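Local coordinates for acyl-[acyl-carrier-protein]--UDP-N-acetylglucosamine O-acyltransferase (PDB 1J2Z) that catalyses the first step of lipid A biosynthesis, the transfer of an (R)-3-hydroxyacyl chain from acyl carrier protein to UDP-N-acetylglucosamine, at residues G150-I155 / A168-L173; Q67-K72 / M93-T98; S2-T7 / V20-F25. All blocks are in the same frame, centred on the assembly; numbering follows the deposited sequence.

Contact 1 of 3, residues G150-I155 / A168-L173; sequences GGLTAI and AGKSAL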
loop_
_atom_site.group_PDB
_atom_site.type_symbol
_atom_site.label_atom_id
_atom_site.label_comp_id
_atom_site.label_asym_id
_atom_site.label_seq_id
_atom_site.Cartn_x
_atom_site.Cartn_y
_atom_site.Cartn_z
ATOM N N GLY A 150 -8.291 -9.768 4.743
ATOM C CA GLY A 150 -8.585 -8.346 4.798
ATOM C C GLY A 150 -7.487 -7.439 4.276
ATOM O O GLY A 150 -6.310 -7.797 4.270
ATOM N N GLY A 151 -7.884 -6.239 3.864
ATOM C CA GLY A 151 -6.947 -5.281 3.311
ATOM C C GLY A 151 -5.711 -4.942 4.124
ATOM O O GLY A 151 -5.730 -4.933 5.356
ATOM N N LEU A 152 -4.628 -4.670 3.404
ATOM C CA LEU A 152 -3.354 -4.281 3.997
ATOM C C LEU A 152 -2.725 -5.327 4.915
ATOM O O LEU A 152 -1.950 -4.986 5.809
ATOM C CB LEU A 152 -3.525 -2.956 4.756
ATOM C CG LEU A 152 -4.223 -1.836 3.970
ATOM C CD1 LEU A 152 -4.305 -0.581 4.820
ATOM C CD2 LEU A 152 -3.463 -1.551 2.685
ATOM N N THR A 153 -3.060 -6.596 4.695
ATOM C CA THR A 153 -2.494 -7.679 5.497
ATOM C C THR A 153 -1.249 -8.226 4.808
ATOM O O THR A 153 -1.204 -8.343 3.581
ATOM C CB THR A 153 -3.504 -8.841 5.684
ATOM O OG1 THR A 153 -4.523 -8.444 6.606
ATOM C CG2 THR A 153 -2.806 -10.095 6.215
ATOM N N ALA A 154 -0.233 -8.546 5.603
ATOM C CA ALA A 154 1.004 -9.098 5.071
ATOM C C ALA A 154 1.152 -10.527 5.575
ATOM O O ALA A 154 1.006 -10.782 6.768
ATOM C CB ALA A 154 2.197 -8.260 5.527
ATOM N N ILE A 155 1.422 -11.451 4.659
ATOM C CA ILE A 155 1.608 -12.857 5.008
ATOM C C ILE A 155 3.075 -13.158 4.732
ATOM O O ILE A 155 3.563 -12.905 3.628
ATOM C CB ILE A 155 0.742 -13.792 4.132
ATOM C CG1 ILE A 155 -0.717 -13.320 4.128
ATOM C CG2 ILE A 155 0.835 -15.226 4.657
ATOM C CD1 ILE A 155 -1.396 -13.353 5.473
ATOM N N ALA A 168 -8.312 -11.054 9.297
ATOM C CA ALA A 168 -8.673 -9.645 9.427
ATOM C C ALA A 168 -7.662 -8.729 8.746
ATOM O O ALA A 168 -6.496 -9.080 8.592
ATOM C CB ALA A 168 -8.798 -9.274 10.902
ATOM N N GLY A 169 -8.115 -7.547 8.345
ATOM C CA GLY A 169 -7.228 -6.603 7.694
ATOM C C GLY A 169 -6.116 -6.118 8.607
ATOM O O GLY A 169 -6.199 -6.256 9.826
ATOM N N LYS A 170 -5.073 -5.552 8.009
ATOM C CA LYS A 170 -3.924 -5.033 8.748
ATOM C C LYS A 170 -3.222 -6.044 9.651
ATOM O O LYS A 170 -2.590 -5.668 10.635
ATOM C CB LYS A 170 -4.332 -3.808 9.575
ATOM C CG LYS A 170 -4.356 -2.514 8.778
ATOM C CD LYS A 170 -4.654 -1.326 9.671
ATOM C CE LYS A 170 -4.353 -0.015 8.960
ATOM N NZ LYS A 170 -2.894 0.141 8.691
ATOM N N SER A 171 -3.318 -7.325 9.320
ATOM C CA SER A 171 -2.655 -8.339 10.128
ATOM C C SER A 171 -1.294 -8.663 9.527
ATOM O O SER A 171 -1.014 -8.338 8.372
ATOM C CB SER A 171 -3.486 -9.624 10.175
ATOM O OG SER A 171 -4.782 -9.387 10.683
ATOM N N ALA A 172 -0.449 -9.299 10.331
ATOM C CA ALA A 172 0.874 -9.726 9.902
ATOM C C ALA A 172 0.920 -11.178 10.364
ATOM O O ALA A 172 1.054 -11.449 11.556
ATOM C CB ALA A 172 1.957 -8.902 10.596
ATOM N N LEU A 173 0.786 -12.108 9.423
ATOM C CA LEU A 173 0.766 -13.530 9.756
ATOM C C LEU A 173 2.091 -14.236 9.486
ATOM O O LEU A 173 2.599 -14.227 8.360
ATOM C CB LEU A 173 -0.364 -14.221 8.983
ATOM C CG LEU A 173 -0.679 -15.687 9.292
ATOM C CD1 LEU A 173 -1.098 -15.844 10.763
ATOM C CD2 LEU A 173 -1.804 -16.158 8.370
#

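Contact 2 of 3, residues Q67-K72 / M93-T98; sequences QPQDLK and MINPGT. With SOG (octyl 1-thio-beta-D-glucopyranoside), chain B; SO4 (sulfate ion), chain C.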
loop_
_atom_site.group_PDB
_atom_site.type_symbol
_atom_site.label_atom_id
_atom_site.label_comp_id
_atom_site.label_asym_id
_atom_site.label_seq_id
_atom_site.Cartn_x
_atom_site.Cartn_y
_atom_site.Cartn_z
ATOM N N GLN A 67 9.534 -11.007 -13.623
ATOM C CA GLN A 67 10.376 -11.814 -12.744
ATOM C C GLN A 67 10.202 -11.557 -11.253
ATOM O O GLN A 67 9.919 -10.435 -10.825
ATOM C CB GLN A 67 11.849 -11.637 -13.126
ATOM C CG GLN A 67 12.303 -10.195 -13.226
ATOM C CD GLN A 67 13.712 -10.067 -13.783
ATOM O OE1 GLN A 67 14.690 -10.402 -13.116
ATOM N NE2 GLN A 67 13.818 -9.591 -15.017
ATOM N N PRO A 68 10.358 -12.608 -10.434
ATOM C CA PRO A 68 10.211 -12.420 -8.990
ATOM C C PRO A 68 11.198 -11.379 -8.466
ATOM O O PRO A 68 12.242 -11.136 -9.076
ATOM C CB PRO A 68 10.458 -13.823 -8.421
ATOM C CG PRO A 68 11.226 -14.527 -9.499
ATOM C CD PRO A 68 10.594 -14.023 -10.762
ATOM N N GLN A 69 10.849 -10.752 -7.348
ATOM C CA GLN A 69 11.701 -9.735 -6.749
ATOM C C GLN A 69 12.859 -10.394 -6.011
ATOM O O GLN A 69 13.931 -9.808 -5.865
ATOM C CB GLN A 69 10.876 -8.865 -5.797
ATOM C CG GLN A 69 9.699 -8.197 -6.496
ATOM C CD GLN A 69 8.974 -7.200 -5.616
ATOM O OE1 GLN A 69 8.346 -7.565 -4.621
ATOM N NE2 GLN A 69 9.056 -5.933 -5.983
ATOM N N ASP A 70 12.632 -11.626 -5.568
ATOM C CA ASP A 70 13.640 -12.411 -4.859
ATOM C C ASP A 70 15.014 -12.324 -5.534
ATOM O O ASP A 70 15.124 -12.400 -6.760
ATOM C CB ASP A 70 13.186 -13.870 -4.788
ATOM C CG ASP A 70 14.247 -14.787 -4.219
ATOM O OD1 ASP A 70 14.697 -14.550 -3.078
ATOM O OD2 ASP A 70 14.628 -15.751 -4.915
ATOM N N LEU A 71 16.057 -12.168 -4.724
ATOM C CA LEU A 71 17.420 -12.064 -5.237
ATOM C C LEU A 71 17.960 -13.408 -5.710
ATOM O O LEU A 71 18.749 -13.470 -6.653
ATOM C CB LEU A 71 18.348 -11.497 -4.157
ATOM C CG LEU A 71 19.827 -11.338 -4.532
ATOM C CD1 LEU A 71 19.964 -10.362 -5.694
ATOM C CD2 LEU A 71 20.615 -10.847 -3.323
ATOM N N LYS A 72 17.535 -14.481 -5.049
ATOM C CA LYS A 72 17.980 -15.826 -5.396
ATOM C C LYS A 72 17.641 -16.192 -6.839
ATOM O O LYS A 72 18.292 -17.047 -7.439
ATOM C CB LYS A 72 17.353 -16.852 -4.442
ATOM C CG LYS A 72 17.761 -18.295 -4.727
ATOM C CD LYS A 72 17.118 -19.277 -3.753
ATOM C CE LYS A 72 17.541 -20.711 -4.062
ATOM N NZ LYS A 72 16.944 -21.701 -3.123
ATOM N N MET A 93 0.255 -7.145 -8.758
ATOM C CA MET A 93 1.548 -7.556 -9.292
ATOM C C MET A 93 1.745 -9.000 -8.863
ATOM O O MET A 93 1.784 -9.299 -7.672
ATOM C CB MET A 93 2.649 -6.661 -8.724
ATOM C CG MET A 93 3.933 -6.627 -9.545
ATOM S SD MET A 93 5.060 -7.947 -9.134
ATOM C CE MET A 93 6.028 -7.181 -7.817
ATOM N N ILE A 94 1.850 -9.892 -9.842
ATOM C CA ILE A 94 1.996 -11.315 -9.571
ATOM C C ILE A 94 3.185 -11.894 -10.328
ATOM O O ILE A 94 3.279 -11.762 -11.547
ATOM C CB ILE A 94 0.718 -12.071 -9.984
ATOM C CG1 ILE A 94 -0.492 -11.466 -9.266
ATOM C CG2 ILE A 94 0.844 -13.549 -9.638
ATOM C CD1 ILE A 94 -1.812 -12.091 -9.658
ATOM N N ASN A 95 4.085 -12.542 -9.597
ATOM C CA ASN A 95 5.274 -13.130 -10.198
ATOM C C ASN A 95 5.187 -14.644 -10.303
ATOM O O ASN A 95 4.431 -15.283 -9.569
ATOM C CB ASN A 95 6.506 -12.774 -9.361
ATOM C CG ASN A 95 6.671 -11.282 -9.182
ATOM O OD1 ASN A 95 6.740 -10.533 -10.156
ATOM N ND2 ASN A 95 6.733 -10.841 -7.933
ATOM N N PRO A 96 5.953 -15.233 -11.235
ATOM C CA PRO A 96 5.976 -16.684 -11.433
ATOM C C PRO A 96 6.897 -17.290 -10.375
ATOM O O PRO A 96 7.514 -16.556 -9.595
ATOM C CB PRO A 96 6.515 -16.833 -12.857
ATOM C CG PRO A 96 7.412 -15.643 -13.000
ATOM C CD PRO A 96 6.609 -14.541 -12.359
ATOM N N GLY A 97 6.991 -18.616 -10.348
ATOM C CA GLY A 97 7.813 -19.278 -9.347
ATOM C C GLY A 97 9.310 -19.244 -9.577
ATOM O O GLY A 97 9.791 -18.493 -10.416
ATOM N N THR A 98 10.038 -20.052 -8.806
ATOM C CA THR A 98 11.493 -20.149 -8.905
ATOM C C THR A 98 11.922 -21.615 -8.844
ATOM O O THR A 98 11.146 -22.492 -8.449
ATOM C CB THR A 98 12.210 -19.420 -7.741
ATOM O OG1 THR A 98 11.814 -20.006 -6.499
ATOM C CG2 THR A 98 11.871 -17.938 -7.734
HETATM C C1 SOG B . 10.048 -12.042 -0.285
HETATM C C2 SOG B . 10.335 -12.638 -1.686
HETATM C C3 SOG B . 10.107 -11.561 -2.756
HETATM C C4 SOG B . 8.650 -11.096 -2.659
HETATM C C5 SOG B . 8.399 -10.512 -1.245
HETATM C C6 SOG B . 6.954 -10.058 -1.097
HETATM C "C1'" SOG B . 10.751 -12.518 1.960
HETATM C "C2'" SOG B . 9.757 -12.850 3.056
HETATM C "C3'" SOG B . 10.456 -13.051 4.387
HETATM C "C4'" SOG B . 9.464 -13.389 5.491
HETATM C "C5'" SOG B . 10.173 -13.591 6.824
HETATM C "C6'" SOG B . 9.173 -13.790 7.944
HETATM C "C7'" SOG B . 9.862 -13.991 9.274
HETATM C "C8'" SOG B . 8.841 -14.184 10.370
HETATM S S1 SOG B . 10.235 -13.040 0.730
HETATM O O2 SOG B . 11.675 -13.110 -1.751
HETATM O O3 SOG B . 10.355 -12.098 -4.040
HETATM O O4 SOG B . 8.394 -10.108 -3.642
HETATM O O5 SOG B . 8.683 -11.536 -0.249
HETATM O O6 SOG B . 6.805 -8.746 -1.604
HETATM S S SO4 C . 10.819 -9.688 -17.129
HETATM O O1 SO4 C . 9.738 -9.178 -17.972
HETATM O O2 SO4 C . 11.053 -11.090 -17.437
HETATM O O3 SO4 C . 12.044 -8.938 -17.365
HETATM O O4 SO4 C . 10.469 -9.559 -15.716
#

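Contact 3 of 3, residues S2-T7 / V20-F25; sequences SKIAKT and VEIGEF. With SO4 (sulfate ion), chain D.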
loop_
_atom_site.group_PDB
_atom_site.type_symbol
_atom_site.label_atom_id
_atom_site.label_comp_id
_atom_site.label_asym_id
_atom_site.label_seq_id
_atom_site.Cartn_x
_atom_site.Cartn_y
_atom_site.Cartn_z
ATOM N N SER A 2 -15.294 -9.461 -27.686
ATOM C CA SER A 2 -14.490 -10.166 -28.727
ATOM C C SER A 2 -13.681 -9.178 -29.561
ATOM O O SER A 2 -13.567 -9.332 -30.777
ATOM C CB SER A 2 -15.411 -10.971 -29.647
ATOM O OG SER A 2 -16.170 -11.914 -28.911
ATOM N N LYS A 3 -13.116 -8.167 -28.910
ATOM C CA LYS A 3 -12.330 -7.171 -29.620
ATOM C C LYS A 3 -10.930 -6.978 -29.050
ATOM O O LYS A 3 -10.737 -6.912 -27.836
ATOM C CB LYS A 3 -13.060 -5.829 -29.625
ATOM C CG LYS A 3 -12.341 -4.746 -30.412
ATOM C CD LYS A 3 -12.063 -5.205 -31.840
ATOM C CE LYS A 3 -11.513 -4.066 -32.673
ATOM N NZ LYS A 3 -12.458 -2.921 -32.653
ATOM N N ILE A 4 -9.956 -6.890 -29.948
ATOM C CA ILE A 4 -8.565 -6.691 -29.579
ATOM C C ILE A 4 -8.126 -5.312 -30.064
ATOM O O ILE A 4 -8.082 -5.060 -31.268
ATOM C CB ILE A 4 -7.671 -7.762 -30.225
ATOM C CG1 ILE A 4 -8.068 -9.142 -29.693
ATOM C CG2 ILE A 4 -6.202 -7.460 -29.943
ATOM C CD1 ILE A 4 -7.337 -10.289 -30.349
ATOM N N ALA A 5 -7.815 -4.424 -29.122
ATOM C CA ALA A 5 -7.385 -3.070 -29.461
ATOM C C ALA A 5 -6.170 -3.084 -30.389
ATOM O O ALA A 5 -5.214 -3.832 -30.174
ATOM C CB ALA A 5 -7.065 -2.291 -28.190
ATOM N N LYS A 6 -6.215 -2.244 -31.419
ATOM C CA LYS A 6 -5.132 -2.155 -32.390
ATOM C C LYS A 6 -3.839 -1.616 -31.778
ATOM O O LYS A 6 -2.748 -1.915 -32.260
ATOM C CB LYS A 6 -5.553 -1.259 -33.554
ATOM C CG LYS A 6 -4.560 -1.217 -34.700
ATOM C CD LYS A 6 -5.119 -0.424 -35.874
ATOM C CE LYS A 6 -6.448 -1.003 -36.357
ATOM N NZ LYS A 6 -6.329 -2.430 -36.775
ATOM N N THR A 7 -3.965 -0.814 -30.724
ATOM C CA THR A 7 -2.799 -0.238 -30.063
ATOM C C THR A 7 -2.076 -1.236 -29.160
ATOM O O THR A 7 -0.935 -1.005 -28.765
ATOM C CB THR A 7 -3.186 0.967 -29.194
ATOM O OG1 THR A 7 -4.169 0.555 -28.241
ATOM C CG2 THR A 7 -3.744 2.101 -30.056
ATOM N N VAL A 20 -11.445 -13.646 -26.811
ATOM C CA VAL A 20 -10.622 -12.830 -25.921
ATOM C C VAL A 20 -10.700 -11.331 -26.219
ATOM O O VAL A 20 -10.608 -10.911 -27.364
ATOM C CB VAL A 20 -9.136 -13.258 -25.978
ATOM C CG1 VAL A 20 -8.286 -12.334 -25.106
ATOM C CG2 VAL A 20 -8.997 -14.698 -25.508
ATOM N N GLU A 21 -10.873 -10.534 -25.170
ATOM C CA GLU A 21 -10.940 -9.086 -25.308
ATOM C C GLU A 21 -9.663 -8.483 -24.738
ATOM O O GLU A 21 -9.256 -8.811 -23.621
ATOM C CB GLU A 21 -12.146 -8.531 -24.552
ATOM C CG GLU A 21 -13.483 -9.007 -25.082
ATOM C CD GLU A 21 -14.642 -8.462 -24.271
ATOM O OE1 GLU A 21 -14.755 -7.222 -24.162
ATOM O OE2 GLU A 21 -15.431 -9.270 -23.740
ATOM N N ILE A 22 -9.036 -7.599 -25.504
ATOM C CA ILE A 22 -7.798 -6.962 -25.073
ATOM C C ILE A 22 -7.943 -5.453 -25.242
ATOM O O ILE A 22 -8.154 -4.961 -26.349
ATOM C CB ILE A 22 -6.602 -7.492 -25.902
ATOM C CG1 ILE A 22 -6.451 -9.000 -25.672
ATOM C CG2 ILE A 22 -5.323 -6.766 -25.516
ATOM C CD1 ILE A 22 -5.336 -9.651 -26.475
ATOM N N GLY A 23 -7.841 -4.728 -24.131
ATOM C CA GLY A 23 -7.992 -3.284 -24.169
ATOM C C GLY A 23 -6.821 -2.539 -24.770
ATOM O O GLY A 23 -5.826 -3.143 -25.164
ATOM N N GLU A 24 -6.939 -1.215 -24.826
ATOM C CA GLU A 24 -5.899 -0.356 -25.390
ATOM C C GLU A 24 -4.559 -0.465 -24.662
ATOM O O GLU A 24 -4.506 -0.571 -23.439
ATOM C CB GLU A 24 -6.342 1.113 -25.344
ATOM C CG GLU A 24 -7.722 1.384 -25.909
ATOM C CD GLU A 24 -7.743 1.418 -27.418
ATOM O OE1 GLU A 24 -8.847 1.538 -27.982
ATOM O OE2 GLU A 24 -6.660 1.332 -28.041
ATOM N N PHE A 25 -3.480 -0.427 -25.434
ATOM C CA PHE A 25 -2.123 -0.460 -24.902
ATOM C C PHE A 25 -1.698 -1.654 -24.048
ATOM O O PHE A 25 -0.758 -1.540 -23.268
ATOM C CB PHE A 25 -1.858 0.834 -24.113
ATOM C CG PHE A 25 -2.192 2.090 -24.880
ATOM C CD1 PHE A 25 -3.091 3.016 -24.361
ATOM C CD2 PHE A 25 -1.631 2.328 -26.132
ATOM C CE1 PHE A 25 -3.435 4.168 -25.076
ATOM C CE2 PHE A 25 -1.964 3.475 -26.862
ATOM C CZ PHE A 25 -2.869 4.398 -26.332
HETATM S S SO4 D . -9.733 -0.451 -32.037
HETATM O O1 SO4 D . -9.246 0.746 -32.716
HETATM O O2 SO4 D . -11.184 -0.476 -32.076
HETATM O O3 SO4 D . -9.214 -1.641 -32.687
HETATM O O4 SO4 D . -9.302 -0.463 -30.640
HETATM O O HOH W 1 -6.592 0.856 -30.685
#

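Contact 1 of 3, residues G150-I155 / A168-L173
Two successive coils of the left-handed parallel beta-helix meet here, each turning a corner before it enters the same parallel sheet: T153 and A154 face S171 and A172 one rung on. In the sheet part, A154 N donates to S171 O (2.9 Å) and L173 N to A154 O (3.0 Å), which fixes A154 beside A172 and I155 beside L173. At the corner, where G150 to T153 form a type II turn, the rung is carried on by K170 N, bonded to G151 O at 2.8 Å. The hydroxyl of T153 extends the ladder with a side-chain atom: OG1 stands anti to the carbonyl carbon (chi1 -73°) and accepts S171 N at 3.2 Å, with 165° at the hydrogen. S171 turns its own OG back to A168 O (2.7 Å), meeting that oxygen from above the carbonyl plane. The glycine backbones pack directly against each other, G150 CA lying 3.6 Å from G169 CA. Inside, I155 and L173 lie side by side, CD1 of I155 against CB of L173 at 3.8 Å, with I167 touching both. At the subunit interface L152 and K170 run alongside each other, CB of L152 against CG of K170, and K170 NZ bonds to L152 O of the second subunit. Stacked coil corners of this kind are typical of the hexapeptide-repeat left-handed beta-helix.

Contact 2 of 3, residues Q67-K72 / M93-T98
The ring of P68, rather than any clear hydrogen bond between the segments, carries much of this buried contact, lying against N95, P96 and T98 where the loop 67-72 folds over the end of strand 93-94. P68 CG meets T98 CG2 at 3.9 Å, the two side chains crossing at a slant, while P68 CD approaches P96 CG at 4.2 Å. CG2 of T98 is anti to its carbonyl carbon, which turns it toward P68 CG, while OG1 is bonded to D122. N95 brings CB to 3.7 Å from P68 CA. Farther along, the methyl end of M93 lies against the amide of Q69, CE 3.7 Å from CD; bends at chi2 and chi3 (-86° and -90°) give the thioether its folded course. Q69 OE1 receives N133 ND2 of the third subunit and is also 2.7 Å from O4 of the octyl thioglucoside. D70 N makes a weak bond to O3 of the same sugar, 2.8 Å long but only 117° at the hydrogen. On another flank a sulfate, probably from the crystallisation liquor, accepts Q67 N through its O4 (2.7 Å). R89 of the third subunit bonds to Q67 O, tying the loop to the neighbour. Q69 to K72 belong to the substrate-binding site, and H121, a probable substrate-binding residue, lies beside P68; a loop projecting from the beta-helix to the subunit interface is typical of the LpxA active-site cleft.

Contact 3 of 3, residues S2-T7 / V20-F25
A5 and T7 are held closely against the coil that follows, whereas the chain start at S2 is loose and a solvent flank runs over K3, K6 and E24. A5 N reaches I22 O at 2.8 Å in a nearly straight bond (171° at the hydrogen), and A5 CB sits 3.4 Å from G23 O. T7 OG1 is gripped twice: it donates to E24 OE2 (2.6 Å), nearly along the C-O axis, and accepts F25 N at 3.1 Å. With chi1 at 57°, OG1 lies between the backbone N and the carbonyl carbon and stands over one face of the F25 ring toward its rim. That ring also packs edge-to-face on F25 of the second subunit and on F25 of the third. This is the N-terminal end of the left-handed beta-helix, where a single bridge, I4 with I22, joins segment 2-7 to strand 21-22. I22 N donates to K3 O at 3.0 Å, and I4 CG2 lies beside I22 CB. S2 is poorly ordered. On the solvent flank K3 NZ bonds to O2 of a sulfate, probably from the crystallisation liquor, at 2.8 Å, and K6 N adds a weak bond to O3. A water accepts T7 N at 3.1 Å between this anion and E24.

How the contacts relate
The three contacts sample the beta-helix along its length. Contact 3 lies at the N-terminal end, its centre about 35 Å from that of contact 1; contact 2 sits between, its centre about 21 Å from the centre of contact 1. Contact 2 is the buried one, whereas contacts 1 and 3 are partly buried and contact 3 has its most exposed residues near the chain start. Contacts 1 and 2 reach the same parallel sheet through strands 154-155, 172-173 and 93-94. Both coil-to-coil contacts use backbone bonds plus a threonine hydroxyl accepting a backbone N-H; contact 2 relies on apolar packing, with several polar groups turned to the ligand, the third subunit or residues of neighbouring coils.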